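Local coordinates for protein aminotransferase class I and II (Streptococcus suis 89/1591, PDB 3OP7) that probably transfers amino groups between amino acids and keto acids, using a pyridoxal phosphate cofactor bound as a Schiff base to a lysine, at residues H107-P113 against E128-I134; K156-N162 against A188-E194. All coordinates share one frame; numbering follows the deposited sequence.

Both interactions join parallel strands of the same mixed sheet, the large central sheet characteristic of fold type I pyridoxal phosphate enzymes, and their centres lie about 10 Å apart. They meet where strands 107-112 and 157-161 run side by side: Ile109 O lies 2.8 Å from Cys159 N and Leu111 N lies 2.9 Å from Cys159 O, both probable hydrogen bonds. In the order of strands, interaction 1 lies toward one margin and interaction 2 nearer the middle. The cofactor is reached from interaction 2, where Asp193 OD2 is hydrogen-bonded to N1 of the modified lysine at position 222. Such a carboxylate probably keeps the pyridine nitrogen protonated, as in related aminotransferases.

Interaction 1 of 2, residues H107-P113 against E128-I134; sequences HVISLYP and EVDLWQI
Leu131 lays its CD1 methyl over the face of the Tyr112 ring, 3.7 Å from the ring centroid and 7° off the normal, a CH-pi contact. A branched aliphatic side chain suits this place because its second methyl, CD2, can rest near Tyr112 CD1. At the rim of the same ring, near its plane, Gln133 OE1 comes within 3.5 Å of Tyr112 CD2. The amide stands almost perpendicular to the ring, and its chain, bent at chi2 (-78°), brings OE1 back toward the tyrosine while Arg342 supplies its hydrogen bond; the Tyr112 hydroxyl is held by Glu341.

These pairs belong to a beta-alpha-beta unit, in which helix 117-124 links two parallel strands, and backbone N-H and C=O groups bond back and forth between the strands, the Tyr112 N to Trp132 O bond being weak.

On the sheet face carrying His107, Ile109 and Trp132, His107 NE2 donates to Asp130 OD2 over 2.7 Å. The acceptor lies near the imidazole plane, whereas the ring meets the carboxylate on its anti side; Thr155 takes the other ring nitrogen, so the imidazole is fixed in rotation. Ile109 CG2 packs 3.7 Å from Trp132 CB, where Leu147 of helix 144-150 touches both side chains. Ile134 spreads its branches between two apolar partners: CG2 lies 3.5 Å from Leu111 CD1, and CD1 touches Pro113 CD, just after the cis Tyr112-Pro113 peptide bond.

Interaction 2 of 2, residues K156-N162 against A188-E194; sequences KMICINN and AYILSDE
Tyr189 packs against both Lys156 and Met157, the latter present as selenomethionine. Its CD2 lies 3.4 Å from Lys156 O, the same carbonyl that accepts the backbone N-H of Tyr189, and the terminal CE of Met157 comes to 3.9 Å from CD2. Met157 leaves its strand with CG anti to the backbone N (chi1 -175°) and bends only at its end, which carries CE back toward the tyrosine. A long, flexible side chain suits this join, since Met157 SE also rests 4.0 Å from Leu191 CB.

Leu191, the next large residue on that face, meets Cys159 as well, its CD2 lying 4.2 Å from Cys159 SG. An apolar branched side chain suits this buried place, where Leu98 and Val217 also pack on it.

On the reverse face Ile160 holds its CG1 between its backbone N and carbonyl carbon, and this branch lands 3.4 Å from Ser192 OG. The hydroxyl itself bonds to Glu194 OE2, which a water links to Asn162 ND2, while Ser206 and Ile207 also hold the glutamate.

At the C-terminal ends, Asp193 O receives two donors from opposite faces of its plane: Asn161 ND2 at 2.8 Å, lying above the carbonyl plane, and Asn162 N. This double grip fixes the backbone beside the Asp193 carboxylate. There OD1 accepts from Val195 N, and OD2, bonded to N1 of the cofactor on residue 222, is also met by Asn94 ND2, a second-shell contact that probably positions it.

The two strands form a beta-alpha-beta unit through helix 173-184, which covers Ile158, Ile160 and Ile190, whereas helix 89-101 packs on Met157 and Leu191, and strand 214-219 adjoins strand 189-193 on the side away from strand 157-161.

Interaction 1 of 2, residues H107-P113 against E128-I134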
loop_
_atom_site.group_PDB
_atom_site.type_symbol
_atom_site.label_atom_id
_atom_site.label_comp_id
_atom_site.label_asym_id
_atom_site.label_seq_id
_atom_site.Cartn_x
_atom_site.Cartn_y
_atom_site.Cartn_z
ATOM N N HIS A 107 0.783 24.612 -5.149
ATOM C CA HIS A 107 1.739 25.026 -4.163
ATOM C C HIS A 107 1.442 24.293 -2.847
ATOM O O HIS A 107 0.298 24.297 -2.366
ATOM C CB HIS A 107 1.640 26.556 -3.934
ATOM C CG HIS A 107 2.630 27.076 -2.948
ATOM N ND1 HIS A 107 2.268 27.787 -1.816
ATOM C CD2 HIS A 107 3.985 26.992 -2.926
ATOM C CE1 HIS A 107 3.368 28.107 -1.145
ATOM N NE2 HIS A 107 4.420 27.632 -1.800
ATOM N N VAL A 108 2.478 23.716 -2.247
ATOM C CA VAL A 108 2.355 22.952 -0.999
ATOM C C VAL A 108 3.484 23.389 -0.099
ATOM O O VAL A 108 4.598 23.593 -0.572
ATOM C CB VAL A 108 2.476 21.416 -1.293
ATOM C CG1 VAL A 108 2.629 20.587 0.010
ATOM C CG2 VAL A 108 1.305 20.937 -2.157
ATOM N N ILE A 109 3.201 23.556 1.195
ATOM C CA ILE A 109 4.203 23.875 2.187
ATOM C C ILE A 109 4.310 22.721 3.168
ATOM O O ILE A 109 3.288 22.240 3.650
ATOM C CB ILE A 109 3.812 25.141 2.954
ATOM C CG1 ILE A 109 3.664 26.317 1.988
ATOM C CG2 ILE A 109 4.823 25.465 4.101
ATOM C CD1 ILE A 109 3.112 27.602 2.662
ATOM N N SER A 110 5.540 22.252 3.409
ATOM C CA SER A 110 5.778 21.133 4.308
ATOM C C SER A 110 6.694 21.509 5.402
ATOM O O SER A 110 7.724 22.155 5.154
ATOM C CB SER A 110 6.384 19.955 3.565
ATOM O OG SER A 110 6.636 18.876 4.473
ATOM N N LEU A 111 6.303 21.131 6.624
ATOM C CA LEU A 111 7.211 21.104 7.754
ATOM C C LEU A 111 8.515 20.424 7.317
ATOM O O LEU A 111 8.497 19.504 6.504
ATOM C CB LEU A 111 6.560 20.330 8.912
ATOM C CG LEU A 111 7.207 20.376 10.293
ATOM C CD1 LEU A 111 7.210 21.791 10.833
ATOM C CD2 LEU A 111 6.491 19.347 11.232
ATOM N N TYR A 112 9.651 20.879 7.863
ATOM C CA TYR A 112 10.931 20.374 7.376
ATOM C C TYR A 112 12.030 20.585 8.398
ATOM O O TYR A 112 12.143 21.685 8.992
ATOM C CB TYR A 112 11.334 21.041 6.049
ATOM C CG TYR A 112 12.506 20.357 5.412
ATOM C CD1 TYR A 112 12.309 19.207 4.647
ATOM C CD2 TYR A 112 13.812 20.805 5.600
ATOM C CE1 TYR A 112 13.350 18.524 4.072
ATOM C CE2 TYR A 112 14.885 20.126 4.994
ATOM C CZ TYR A 112 14.637 18.979 4.251
ATOM O OH TYR A 112 15.652 18.255 3.635
ATOM N N PRO A 113 12.834 19.534 8.653
ATOM C CA PRO A 113 12.673 18.148 8.284
ATOM C C PRO A 113 11.452 17.564 8.919
ATOM O O PRO A 113 10.962 18.048 9.923
ATOM C CB PRO A 113 13.885 17.437 8.941
ATOM C CG PRO A 113 14.640 18.367 9.526
ATOM C CD PRO A 113 14.104 19.746 9.352
ATOM N N GLU A 128 4.788 22.538 -6.451
ATOM C CA GLU A 128 5.839 23.427 -6.022
ATOM C C GLU A 128 5.848 23.409 -4.499
ATOM O O GLU A 128 4.882 23.845 -3.878
ATOM C CB GLU A 128 5.558 24.836 -6.552
ATOM C CG GLU A 128 6.683 25.733 -6.234
ATOM C CD GLU A 128 6.557 27.143 -6.821
ATOM O OE1 GLU A 128 5.630 27.449 -7.613
ATOM O OE2 GLU A 128 7.422 27.949 -6.440
ATOM N N VAL A 129 6.926 22.918 -3.894
ATOM C CA VAL A 129 6.961 22.647 -2.460
ATOM C C VAL A 129 7.926 23.569 -1.748
ATOM O O VAL A 129 9.103 23.589 -2.072
ATOM C CB VAL A 129 7.377 21.192 -2.172
ATOM C CG1 VAL A 129 7.452 20.934 -0.627
ATOM C CG2 VAL A 129 6.414 20.231 -2.862
ATOM N N ASP A 130 7.405 24.368 -0.832
ATOM C CA ASP A 130 8.215 25.189 0.040
ATOM C C ASP A 130 8.397 24.491 1.396
ATOM O O ASP A 130 7.503 23.781 1.876
ATOM C CB ASP A 130 7.522 26.549 0.243
ATOM C CG ASP A 130 7.892 27.583 -0.817
ATOM O OD1 ASP A 130 9.102 27.699 -1.151
ATOM O OD2 ASP A 130 6.978 28.296 -1.309
ATOM N N LEU A 131 9.551 24.709 2.009
ATOM C CA LEU A 131 9.913 24.063 3.256
ATOM C C LEU A 131 9.786 25.005 4.427
ATOM O O LEU A 131 10.359 26.107 4.458
ATOM C CB LEU A 131 11.316 23.501 3.153
ATOM C CG LEU A 131 11.519 22.491 1.998
ATOM C CD1 LEU A 131 13.002 22.030 2.001
ATOM C CD2 LEU A 131 10.593 21.295 2.017
ATOM N N TRP A 132 9.013 24.580 5.398
ATOM C CA TRP A 132 8.757 25.372 6.586
ATOM C C TRP A 132 9.645 24.810 7.693
ATOM O O TRP A 132 9.344 23.768 8.272
ATOM C CB TRP A 132 7.271 25.243 6.902
ATOM C CG TRP A 132 6.792 26.132 8.035
ATOM C CD1 TRP A 132 7.322 27.342 8.440
ATOM C CD2 TRP A 132 5.656 25.899 8.882
ATOM N NE1 TRP A 132 6.583 27.840 9.469
ATOM C CE2 TRP A 132 5.577 26.971 9.782
ATOM C CE3 TRP A 132 4.718 24.873 8.988
ATOM C CZ2 TRP A 132 4.556 27.057 10.762
ATOM C CZ3 TRP A 132 3.719 24.960 9.960
ATOM C CH2 TRP A 132 3.638 26.021 10.812
ATOM N N GLN A 133 10.711 25.557 7.985
ATOM C CA GLN A 133 11.877 25.028 8.725
ATOM C C GLN A 133 11.681 25.027 10.242
ATOM O O GLN A 133 11.383 26.053 10.842
ATOM C CB GLN A 133 13.159 25.841 8.411
ATOM C CG GLN A 133 13.603 25.802 6.923
ATOM C CD GLN A 133 14.303 24.526 6.510
ATOM O OE1 GLN A 133 14.681 23.693 7.353
ATOM N NE2 GLN A 133 14.450 24.339 5.191
ATOM N N ILE A 134 11.888 23.861 10.864
ATOM C CA ILE A 134 11.834 23.740 12.299
ATOM C C ILE A 134 13.064 24.457 12.857
ATOM O O ILE A 134 14.116 24.523 12.186
ATOM C CB ILE A 134 11.736 22.288 12.804
ATOM C CG1 ILE A 134 12.994 21.492 12.453
ATOM C CG2 ILE A 134 10.434 21.580 12.220
ATOM C CD1 ILE A 134 12.877 19.971 12.776
#

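Interaction 2 of 2, residues K156-N162 against A188-E194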
loop_
_atom_site.group_PDB
_atom_site.type_symbol
_atom_site.label_atom_id
_atom_site.label_comp_id
_atom_site.label_asym_id
_atom_site.label_seq_id
_atom_site.Cartn_x
_atom_site.Cartn_y
_atom_site.Cartn_z
ATOM N N LYS A 156 -2.390 25.192 -1.727
ATOM C CA LYS A 156 -3.334 24.074 -1.663
ATOM C C LYS A 156 -3.318 23.312 -0.361
ATOM O O LYS A 156 -4.385 22.880 0.130
ATOM C CB LYS A 156 -3.090 23.084 -2.773
ATOM C CG LYS A 156 -4.002 21.852 -2.618
ATOM C CD LYS A 156 -4.364 21.051 -3.832
ATOM C CE LYS A 156 -5.369 21.720 -4.741
ATOM N NZ LYS A 156 -5.401 20.909 -6.010
HETATM N N MSE A 157 -2.123 23.132 0.209
HETATM C CA MSE A 157 -1.949 22.246 1.348
HETATM C C MSE A 157 -0.712 22.599 2.143
HETATM O O MSE A 157 0.284 23.009 1.570
HETATM C CB MSE A 157 -1.851 20.783 0.865
HETATM C CG MSE A 157 -1.778 19.760 2.019
HETATM SE SE MSE A 157 -1.681 17.969 1.392
HETATM C CE MSE A 157 -3.498 17.849 0.738
ATOM N N ILE A 158 -0.818 22.490 3.472
ATOM C CA ILE A 158 0.274 22.565 4.397
ATOM C C ILE A 158 0.368 21.194 5.070
ATOM O O ILE A 158 -0.661 20.661 5.548
ATOM C CB ILE A 158 0.036 23.634 5.477
ATOM C CG1 ILE A 158 -0.075 25.017 4.841
ATOM C CG2 ILE A 158 1.197 23.658 6.532
ATOM C CD1 ILE A 158 -0.725 26.073 5.758
ATOM N N CYS A 159 1.569 20.618 5.056
ATOM C CA CYS A 159 1.821 19.317 5.671
ATOM C C CYS A 159 2.596 19.459 6.950
ATOM O O CYS A 159 3.661 20.115 6.990
ATOM C CB CYS A 159 2.567 18.397 4.695
ATOM S SG CYS A 159 1.794 18.123 3.128
ATOM N N ILE A 160 2.066 18.859 8.024
ATOM C CA ILE A 160 2.742 18.775 9.294
ATOM C C ILE A 160 2.742 17.340 9.822
ATOM O O ILE A 160 1.988 16.493 9.354
ATOM C CB ILE A 160 2.076 19.693 10.337
ATOM C CG1 ILE A 160 0.647 19.232 10.689
ATOM C CG2 ILE A 160 2.104 21.183 9.880
ATOM C CD1 ILE A 160 0.046 20.078 11.902
ATOM N N ASN A 161 3.579 17.083 10.823
ATOM C CA ASN A 161 3.724 15.785 11.443
ATOM C C ASN A 161 3.737 16.154 12.940
ATOM O O ASN A 161 4.616 16.868 13.424
ATOM C CB ASN A 161 5.025 15.172 10.921
ATOM C CG ASN A 161 5.328 13.758 11.409
ATOM O OD1 ASN A 161 6.509 13.346 11.333
ATOM N ND2 ASN A 161 4.316 12.995 11.836
ATOM N N ASN A 162 2.725 15.699 13.664
ATOM C CA ASN A 162 2.473 16.162 15.020
ATOM C C ASN A 162 2.123 14.954 15.915
ATOM O O ASN A 162 1.012 14.422 15.818
ATOM C CB ASN A 162 1.322 17.169 15.041
ATOM C CG ASN A 162 1.414 18.145 16.225
ATOM O OD1 ASN A 162 2.537 18.517 16.681
ATOM N ND2 ASN A 162 0.256 18.530 16.770
ATOM N N ALA A 188 -6.557 26.506 2.504
ATOM C CA ALA A 188 -5.582 25.419 2.339
ATOM C C ALA A 188 -5.951 24.249 3.244
ATOM O O ALA A 188 -6.397 24.438 4.366
ATOM C CB ALA A 188 -4.141 25.905 2.680
ATOM N N TYR A 189 -5.760 23.035 2.760
ATOM C CA TYR A 189 -5.907 21.878 3.603
ATOM C C TYR A 189 -4.708 21.872 4.492
ATOM O O TYR A 189 -3.644 22.362 4.107
ATOM C CB TYR A 189 -5.796 20.595 2.831
ATOM C CG TYR A 189 -6.870 20.331 1.800
ATOM C CD1 TYR A 189 -8.161 20.128 2.183
ATOM C CD2 TYR A 189 -6.547 20.251 0.425
ATOM C CE1 TYR A 189 -9.160 19.865 1.214
ATOM C CE2 TYR A 189 -7.514 19.983 -0.536
ATOM C CZ TYR A 189 -8.818 19.782 -0.135
ATOM O OH TYR A 189 -9.779 19.509 -1.092
ATOM N N ILE A 190 -4.849 21.244 5.640
ATOM C CA ILE A 190 -3.701 20.892 6.481
ATOM C C ILE A 190 -3.712 19.381 6.699
ATOM O O ILE A 190 -4.627 18.835 7.318
ATOM C CB ILE A 190 -3.688 21.611 7.854
ATOM C CG1 ILE A 190 -3.594 23.140 7.698
ATOM C CG2 ILE A 190 -2.482 21.081 8.676
ATOM C CD1 ILE A 190 -3.784 23.935 8.990
ATOM N N LEU A 191 -2.713 18.706 6.131
ATOM C CA LEU A 191 -2.522 17.276 6.309
ATOM C C LEU A 191 -1.636 17.171 7.547
ATOM O O LEU A 191 -0.553 17.804 7.612
ATOM C CB LEU A 191 -1.760 16.686 5.151
ATOM C CG LEU A 191 -1.234 15.235 5.319
ATOM C CD1 LEU A 191 -2.382 14.247 5.765
ATOM C CD2 LEU A 191 -0.537 14.712 4.028
ATOM N N SER A 192 -2.109 16.458 8.556
ATOM C CA SER A 192 -1.334 16.238 9.772
ATOM C C SER A 192 -1.150 14.737 10.055
ATOM O O SER A 192 -2.114 14.015 10.304
ATOM C CB SER A 192 -2.042 16.923 10.943
ATOM O OG SER A 192 -1.281 16.801 12.138
ATOM N N ASP A 193 0.078 14.258 9.906
ATOM C CA ASP A 193 0.432 12.904 10.234
ATOM C C ASP A 193 0.646 12.837 11.758
ATOM O O ASP A 193 1.584 13.447 12.324
ATOM C CB ASP A 193 1.672 12.503 9.429
ATOM C CG ASP A 193 2.266 11.149 9.831
ATOM O OD1 ASP A 193 2.075 10.678 10.967
ATOM O OD2 ASP A 193 3.053 10.631 9.036
ATOM N N GLU A 194 -0.298 12.173 12.401
ATOM C CA GLU A 194 -0.430 12.127 13.819
ATOM C C GLU A 194 -0.127 10.774 14.424
ATOM O O GLU A 194 -0.638 10.444 15.493
ATOM C CB GLU A 194 -1.818 12.665 14.234
ATOM C CG GLU A 194 -1.955 14.119 13.814
ATOM C CD GLU A 194 -3.323 14.768 13.943
ATOM O OE1 GLU A 194 -4.342 14.068 14.089
ATOM O OE2 GLU A 194 -3.348 16.040 13.932
HETATM O O HOH W 1 -2.287 17.356 16.049
#